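Local coordinates for VlsE1 (Borreliella burgdorferi, PDB 1L8W), which is an antigenically variable surface lipoprotein of the Lyme disease spirochaete, probably helping it to evade the host immune response, at residues 141-146 and 292-297; 222-227 and 314-319; 277-280 and 286-289. All coordinates share one frame; numbering follows the deposited sequence.

Interaction 1: residues 141-146 and 292-297; sequences VVADAD and GEKEKA
Lys294 reaches across to Val141 and Ala143, laying its long side chain against the end of strand 141-142. This strand belongs to the two-stranded parallel sheet at one end of a largely helical fold, and Lys294 lies in the first turn of helix 294-333, just after Glu293 at the N-cap position. The backbones are nearest at Ala143 and Lys294, whose CA atoms are 5.9 Å apart. Ala143 offers one methyl, and the lysine aliphatic chain runs over it: CB of Ala143 is 3.8 Å from CE of Lys294 and 4.0 Å from CB of Lys294. A small side chain suits this close passage. CG of Lys294 stands anti to the backbone N (chi1 175°), while bends at the third and fourth torsions turn NZ toward the carbonyl of Val141. A lysine suits the place because its methylene groups can cover apolar neighbours while its amino group reaches the strand backbone. Val141 contributes a buried branched side chain that also touches Glu298 and Ile301, farther along helix 294-333. Just before the lysine, Glu293 accepts a hydrogen bond at OE1 from Ser205 N. The ammonium NZ of Lys294 sits 2.6 Å from the carbonyl O of Val141, but the angle is too poor for a hydrogen bond, and CG1 of Val141 is 4.1 Å from that same NZ.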
loop_
_atom_site.group_PDB
_atom_site.type_symbol
_atom_site.label_atom_id
_atom_site.label_comp_id
_atom_site.label_asym_id
_atom_site.label_seq_id
_atom_site.Cartn_x
_atom_site.Cartn_y
_atom_site.Cartn_z
ATOM N N VAL A 141 -0.717 -16.187 -4.905
ATOM C CA VAL A 141 0.492 -16.766 -5.484
ATOM C C VAL A 141 0.149 -17.719 -6.624
ATOM O O VAL A 141 -0.611 -18.664 -6.426
ATOM C CB VAL A 141 1.278 -17.570 -4.427
ATOM C CG1 VAL A 141 2.497 -18.236 -5.075
ATOM C CG2 VAL A 141 1.682 -16.653 -3.274
ATOM N N VAL A 142 0.716 -17.481 -7.805
ATOM C CA VAL A 142 0.466 -18.346 -8.963
ATOM C C VAL A 142 1.735 -19.023 -9.479
ATOM O O VAL A 142 2.802 -18.409 -9.542
ATOM C CB VAL A 142 -0.185 -17.561 -10.135
ATOM C CG1 VAL A 142 -1.524 -16.999 -9.694
ATOM C CG2 VAL A 142 0.722 -16.445 -10.596
ATOM N N ALA A 143 1.605 -20.296 -9.842
ATOM C CA ALA A 143 2.718 -21.085 -10.357
ATOM C C ALA A 143 2.473 -21.472 -11.817
ATOM O O ALA A 143 3.412 -21.807 -12.541
ATOM C CB ALA A 143 2.899 -22.331 -9.514
ATOM N N ASP A 144 1.206 -21.433 -12.232
ATOM C CA ASP A 144 0.819 -21.752 -13.605
ATOM C C ASP A 144 1.076 -20.554 -14.514
ATOM O O ASP A 144 0.574 -19.458 -14.271
ATOM C CB ASP A 144 -0.666 -22.122 -13.689
ATOM C CG ASP A 144 -0.968 -23.477 -13.090
ATOM O OD1 ASP A 144 -0.228 -24.441 -13.398
ATOM O OD2 ASP A 144 -1.953 -23.583 -12.322
ATOM N N ALA A 145 1.849 -20.778 -15.568
ATOM C CA ALA A 145 2.195 -19.729 -16.521
ATOM C C ALA A 145 0.998 -18.919 -17.018
ATOM O O ALA A 145 1.144 -17.758 -17.402
ATOM C CB ALA A 145 2.935 -20.338 -17.703
ATOM N N ASP A 146 -0.185 -19.523 -17.016
ATOM C CA ASP A 146 -1.377 -18.823 -17.480
ATOM C C ASP A 146 -2.023 -17.957 -16.404
ATOM O O ASP A 146 -2.637 -16.933 -16.713
ATOM C CB ASP A 146 -2.403 -19.822 -18.020
ATOM C CG ASP A 146 -1.912 -20.546 -19.262
ATOM O OD1 ASP A 146 -1.361 -19.875 -20.166
ATOM O OD2 ASP A 146 -2.086 -21.783 -19.339
ATOM N N GLY A 292 6.801 -26.163 -8.988
ATOM C CA GLY A 292 7.564 -26.923 -8.018
ATOM C C GLY A 292 8.118 -25.974 -6.970
ATOM O O GLY A 292 8.982 -26.338 -6.174
ATOM N N GLU A 293 7.613 -24.742 -6.978
ATOM C CA GLU A 293 8.049 -23.727 -6.024
ATOM C C GLU A 293 6.916 -23.159 -5.174
ATOM O O GLU A 293 7.153 -22.681 -4.070
ATOM C CB GLU A 293 8.743 -22.576 -6.751
ATOM C CG GLU A 293 10.217 -22.803 -7.005
ATOM C CD GLU A 293 10.987 -23.031 -5.729
ATOM O OE1 GLU A 293 10.864 -22.207 -4.801
ATOM O OE2 GLU A 293 11.720 -24.036 -5.654
ATOM N N LYS A 294 5.695 -23.207 -5.689
ATOM C CA LYS A 294 4.547 -22.672 -4.969
ATOM C C LYS A 294 4.565 -23.055 -3.501
ATOM O O LYS A 294 4.684 -22.204 -2.629
ATOM C CB LYS A 294 3.238 -23.161 -5.594
ATOM C CG LYS A 294 2.010 -22.745 -4.810
ATOM C CD LYS A 294 0.730 -23.324 -5.389
ATOM C CE LYS A 294 0.335 -22.627 -6.670
ATOM N NZ LYS A 294 0.042 -21.189 -6.437
ATOM N N GLU A 295 4.452 -24.348 -3.235
ATOM C CA GLU A 295 4.439 -24.847 -1.871
ATOM C C GLU A 295 5.700 -24.469 -1.107
ATOM O O GLU A 295 5.699 -24.403 0.119
ATOM C CB GLU A 295 4.284 -26.369 -1.886
ATOM C CG GLU A 295 3.172 -26.857 -2.801
ATOM C CD GLU A 295 3.670 -27.250 -4.186
ATOM O OE1 GLU A 295 4.511 -26.517 -4.761
ATOM O OE2 GLU A 295 3.209 -28.295 -4.705
ATOM N N LYS A 296 6.773 -24.205 -1.838
ATOM C CA LYS A 296 8.052 -23.881 -1.217
ATOM C C LYS A 296 8.253 -22.396 -0.927
ATOM O O LYS A 296 9.034 -22.034 -0.041
ATOM C CB LYS A 296 9.191 -24.399 -2.108
ATOM C CG LYS A 296 10.580 -24.285 -1.496
ATOM C CD LYS A 296 11.674 -24.854 -2.408
ATOM C CE LYS A 296 11.470 -26.342 -2.686
ATOM N NZ LYS A 296 12.726 -27.017 -3.147
ATOM N N ALA A 297 7.540 -21.540 -1.656
ATOM C CA ALA A 297 7.686 -20.098 -1.486
ATOM C C ALA A 297 6.391 -19.343 -1.186
ATOM O O ALA A 297 6.428 -18.169 -0.828
ATOM C CB ALA A 297 8.355 -19.509 -2.729
#

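Interaction 2: residues 222-227 and 314-319; sequences QILSAI and GAITGL
Leu224 of helix 220-230 and Ala315 of helix 294-333 mark the closest approach of the two backbones here, with their CA atoms 7.2 Å apart. Both segments are helical throughout, with main-chain bonds such as Ala226 N to Gln222 O in one and Leu319 N to Ala315 O in the other. No hydrogen bond passes between the segments, and what joins them is apolar packing of the kind that holds helical bundles together. Leu224 alone supplies the share of segment 222-227. It directs its CB at the other helix and divides its two methyl groups between successive residues there. CD1 meets the methyl CB of Ala315 at 3.9 Å. CD2 lies 4.1 Å from CG1 of Ile316, whose side chain crosses that of Leu224 at about a right angle. The first torsion of Leu224 (chi1 -134°) falls away from the usual staggered positions, which may reflect strain in this close-packed side chain. Ala315, with only a methyl, allows the helices to come close. Ile316 is branched at CB; its CG1, anti to the carbonyl carbon and beside the backbone N, is the branch that meets the leucine. Leu319, one turn on from Ala315, also points its CB this way, but remains a loose neighbour with CD2 4.6 Å from CD1 of Leu224. All three touching residues are buried. Around them, Ile163 and Val167 of helix 153-170 also pack on Leu224, and Ala170 of that helix meets Leu319, whereas helix 269-281 lies against Ile223, Ala226 and Ile227 through residues such as Ala273 and Ala274.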
loop_
_atom_site.group_PDB
_atom_site.type_symbol
_atom_site.label_atom_id
_atom_site.label_comp_id
_atom_site.label_asym_id
_atom_site.label_seq_id
_atom_site.Cartn_x
_atom_site.Cartn_y
_atom_site.Cartn_z
ATOM N N GLN A 222 7.573 4.543 6.291
ATOM C CA GLN A 222 8.494 4.525 5.156
ATOM C C GLN A 222 7.854 3.970 3.891
ATOM O O GLN A 222 8.061 4.503 2.806
ATOM C CB GLN A 222 9.749 3.716 5.505
ATOM C CG GLN A 222 10.668 4.402 6.495
ATOM C CD GLN A 222 11.875 3.548 6.841
ATOM O OE1 GLN A 222 11.783 2.615 7.635
ATOM N NE2 GLN A 222 13.012 3.854 6.224
ATOM N N ILE A 223 7.088 2.892 4.028
ATOM C CA ILE A 223 6.409 2.302 2.878
ATOM C C ILE A 223 5.340 3.279 2.373
ATOM O O ILE A 223 5.123 3.410 1.170
ATOM C CB ILE A 223 5.746 0.958 3.248
ATOM C CG1 ILE A 223 6.808 -0.022 3.759
ATOM C CG2 ILE A 223 5.078 0.366 2.030
ATOM C CD1 ILE A 223 6.242 -1.265 4.437
ATOM N N LEU A 224 4.692 3.970 3.305
ATOM C CA LEU A 224 3.661 4.946 2.976
ATOM C C LEU A 224 4.283 6.074 2.158
ATOM O O LEU A 224 3.762 6.457 1.111
ATOM C CB LEU A 224 3.057 5.532 4.257
ATOM C CG LEU A 224 1.531 5.650 4.386
ATOM C CD1 LEU A 224 1.205 6.666 5.472
ATOM C CD2 LEU A 224 0.909 6.084 3.074
ATOM N N SER A 225 5.407 6.599 2.642
ATOM C CA SER A 225 6.110 7.684 1.967
ATOM C C SER A 225 6.535 7.270 0.558
ATOM O O SER A 225 6.384 8.033 -0.399
ATOM C CB SER A 225 7.336 8.103 2.790
ATOM O OG SER A 225 7.934 9.277 2.263
ATOM N N ALA A 226 7.068 6.059 0.428
ATOM C CA ALA A 226 7.495 5.569 -0.881
ATOM C C ALA A 226 6.324 5.539 -1.871
ATOM O O ALA A 226 6.510 5.769 -3.065
ATOM C CB ALA A 226 8.112 4.167 -0.749
ATOM N N ILE A 227 5.119 5.251 -1.382
ATOM C CA ILE A 227 3.954 5.213 -2.266
ATOM C C ILE A 227 3.523 6.634 -2.619
ATOM O O ILE A 227 3.149 6.921 -3.753
ATOM C CB ILE A 227 2.769 4.452 -1.618
ATOM C CG1 ILE A 227 3.130 2.964 -1.457
ATOM C CG2 ILE A 227 1.520 4.604 -2.490
ATOM C CD1 ILE A 227 2.116 2.141 -0.641
ATOM N N GLY A 314 -1.992 0.526 8.578
ATOM C CA GLY A 314 -1.865 0.903 9.971
ATOM C C GLY A 314 -1.283 2.303 10.065
ATOM O O GLY A 314 -1.698 3.095 10.907
ATOM N N ALA A 315 -0.335 2.625 9.190
ATOM C CA ALA A 315 0.267 3.953 9.210
ATOM C C ALA A 315 -0.761 5.011 8.770
ATOM O O ALA A 315 -0.780 6.132 9.286
ATOM C CB ALA A 315 1.513 3.986 8.302
ATOM N N ILE A 316 -1.618 4.647 7.818
ATOM C CA ILE A 316 -2.646 5.562 7.341
ATOM C C ILE A 316 -3.579 5.831 8.515
ATOM O O ILE A 316 -3.981 6.971 8.758
ATOM C CB ILE A 316 -3.439 4.953 6.153
ATOM C CG1 ILE A 316 -2.552 4.914 4.901
ATOM C CG2 ILE A 316 -4.692 5.768 5.881
ATOM C CD1 ILE A 316 -3.221 4.285 3.690
ATOM N N THR A 317 -3.888 4.779 9.260
ATOM C CA THR A 317 -4.744 4.892 10.432
ATOM C C THR A 317 -4.111 5.831 11.466
ATOM O O THR A 317 -4.787 6.686 12.041
ATOM C CB THR A 317 -4.977 3.506 11.060
ATOM O OG1 THR A 317 -5.730 2.698 10.151
ATOM C CG2 THR A 317 -5.736 3.616 12.377
ATOM N N GLY A 318 -2.809 5.677 11.695
ATOM C CA GLY A 318 -2.131 6.529 12.655
ATOM C C GLY A 318 -2.091 7.975 12.192
ATOM O O GLY A 318 -2.336 8.894 12.972
ATOM N N LEU A 319 -1.783 8.171 10.913
ATOM C CA LEU A 319 -1.711 9.504 10.323
ATOM C C LEU A 319 -3.062 10.203 10.433
ATOM O O LEU A 319 -3.166 11.314 10.953
ATOM C CB LEU A 319 -1.315 9.398 8.855
ATOM C CG LEU A 319 -1.271 10.732 8.107
ATOM C CD1 LEU A 319 -0.079 11.542 8.618
ATOM C CD2 LEU A 319 -1.159 10.502 6.605
#

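Interaction 3: residues 277-280 and 286-289; sequences ALRG and KFAV
Arg279, near the end of helix 269-281, turns its guanidinium group onto the carbonyl O of Lys286, the residue just before Phe287 in the chain. Two donors share this one acceptor: NE of Arg279 lies 2.9 Å from Lys286 O, and NH2 of Arg279 lies 2.8 Å from it. The oxygen stands at the guanidinium edge near its plane, but because both N-H groups must converge on a single atom the bonds are bent, each to about 130°, and each is weak. NH1 looks elsewhere, to the carbonyl O of Ala251, so the buried guanidinium links two separate backbone carbonyls. A bend at the second torsion of Arg279 (chi2 108°) brings the group round to Lys286, while the aliphatic part of the chain lies beside Phe287. There CG of Arg279 is 3.7 Å from CZ of the ring, and the guanidinium and ring planes are 54° apart. Arginine thus suits the site by joining an apolar stem to a donor-rich head. Gly280 N lies 4.0 Å from CZ of Phe287, and a side chain here would begin close to the same ring atom, which suits glycine; the glycine carbonyl O accepts a hydrogen bond from Lys59 NZ. The backbone of Phe287 is engaged with Glu140 and Val142, and that of Ala288 with Leu193. The contact closes a short helix-to-strand connection: strand 287-288 pairs in parallel with strand 141-142, the Phe287 ring also packs on Ile301 and Ala305 of helix 294-333, and Leu278 lies against helix 247-252.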
loop_
_atom_site.group_PDB
_atom_site.type_symbol
_atom_site.label_atom_id
_atom_site.label_comp_id
_atom_site.label_asym_id
_atom_site.label_seq_id
_atom_site.Cartn_x
_atom_site.Cartn_y
_atom_site.Cartn_z
ATOM N N ALA A 277 3.351 -3.939 -1.447
ATOM C CA ALA A 277 2.072 -3.571 -0.834
ATOM C C ALA A 277 1.043 -3.123 -1.868
ATOM O O ALA A 277 -0.136 -3.464 -1.756
ATOM C CB ALA A 277 2.274 -2.478 0.213
ATOM N N LEU A 278 1.487 -2.368 -2.869
ATOM C CA LEU A 278 0.585 -1.900 -3.918
ATOM C C LEU A 278 0.051 -3.068 -4.739
ATOM O O LEU A 278 -1.136 -3.113 -5.066
ATOM C CB LEU A 278 1.299 -0.923 -4.850
ATOM C CG LEU A 278 1.349 0.542 -4.416
ATOM C CD1 LEU A 278 2.369 1.286 -5.253
ATOM C CD2 LEU A 278 -0.037 1.171 -4.555
ATOM N N ARG A 279 0.929 -4.014 -5.064
ATOM C CA ARG A 279 0.547 -5.171 -5.856
ATOM C C ARG A 279 -0.452 -6.028 -5.091
ATOM O O ARG A 279 -1.456 -6.471 -5.649
ATOM C CB ARG A 279 1.786 -5.988 -6.200
ATOM C CG ARG A 279 1.515 -7.251 -6.976
ATOM C CD ARG A 279 1.974 -7.083 -8.394
ATOM N NE ARG A 279 2.396 -8.339 -8.973
ATOM C CZ ARG A 279 2.765 -8.487 -10.239
ATOM N NH1 ARG A 279 2.751 -7.447 -11.065
ATOM N NH2 ARG A 279 3.174 -9.669 -10.669
ATOM N N GLY A 280 -0.167 -6.247 -3.808
ATOM C CA GLY A 280 -1.051 -7.033 -2.969
ATOM C C GLY A 280 -2.432 -6.422 -2.768
ATOM O O GLY A 280 -3.412 -7.150 -2.615
ATOM N N LYS A 286 -0.836 -10.263 -8.566
ATOM C CA LYS A 286 -0.475 -11.569 -8.016
ATOM C C LYS A 286 1.035 -11.804 -8.051
ATOM O O LYS A 286 1.760 -11.120 -8.762
ATOM C CB LYS A 286 -1.170 -12.672 -8.811
ATOM C CG LYS A 286 -2.660 -12.460 -8.963
ATOM C CD LYS A 286 -3.255 -13.466 -9.933
ATOM C CE LYS A 286 -4.764 -13.302 -10.047
ATOM N NZ LYS A 286 -5.334 -14.292 -11.001
ATOM N N PHE A 287 1.498 -12.787 -7.287
ATOM C CA PHE A 287 2.921 -13.105 -7.222
ATOM C C PHE A 287 3.210 -14.453 -7.869
ATOM O O PHE A 287 2.602 -15.473 -7.520
ATOM C CB PHE A 287 3.366 -13.072 -5.764
ATOM C CG PHE A 287 3.095 -11.752 -5.101
ATOM C CD1 PHE A 287 3.987 -10.692 -5.242
ATOM C CD2 PHE A 287 1.907 -11.543 -4.411
ATOM C CE1 PHE A 287 3.696 -9.439 -4.714
ATOM C CE2 PHE A 287 1.604 -10.289 -3.876
ATOM C CZ PHE A 287 2.498 -9.234 -4.031
ATOM N N ALA A 288 4.138 -14.448 -8.821
ATOM C CA ALA A 288 4.478 -15.658 -9.558
ATOM C C ALA A 288 5.773 -16.377 -9.157
ATOM O O ALA A 288 6.787 -15.755 -8.825
ATOM C CB ALA A 288 4.499 -15.337 -11.048
ATOM N N VAL A 289 5.716 -17.703 -9.203
ATOM C CA VAL A 289 6.852 -18.552 -8.869
ATOM C C VAL A 289 6.975 -19.659 -9.932
ATOM O O VAL A 289 6.033 -19.899 -10.701
ATOM C CB VAL A 289 6.661 -19.213 -7.480
ATOM C CG1 VAL A 289 6.565 -18.148 -6.392
ATOM C CG2 VAL A 289 5.406 -20.076 -7.483
#

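How the interactions relate
Interactions 1 and 3 are neighbours, their centres 12 Å apart, and the parallel pairing of strands 141-142 and 287-288 joins them: Val142 N is 2.8 Å from Phe287 O, a probable hydrogen bond. The chain then passes from strand 287-288 into helix 294-333, and CG2 of Val289, in the connecting loop, packs 3.6 Å from N of Lys294. Interaction 2 uses the same long helix farther along, with its centre 30 Å from that of interaction 1 and nearest atoms about 18 Å away. It meets interaction 3 instead, through CD1 of Ile227, 4.2 Å from CG of Leu278. Helix 269-281 thus touches both strand 287-288, through Arg279 and Gly280, and helix 220-230, through Leu278.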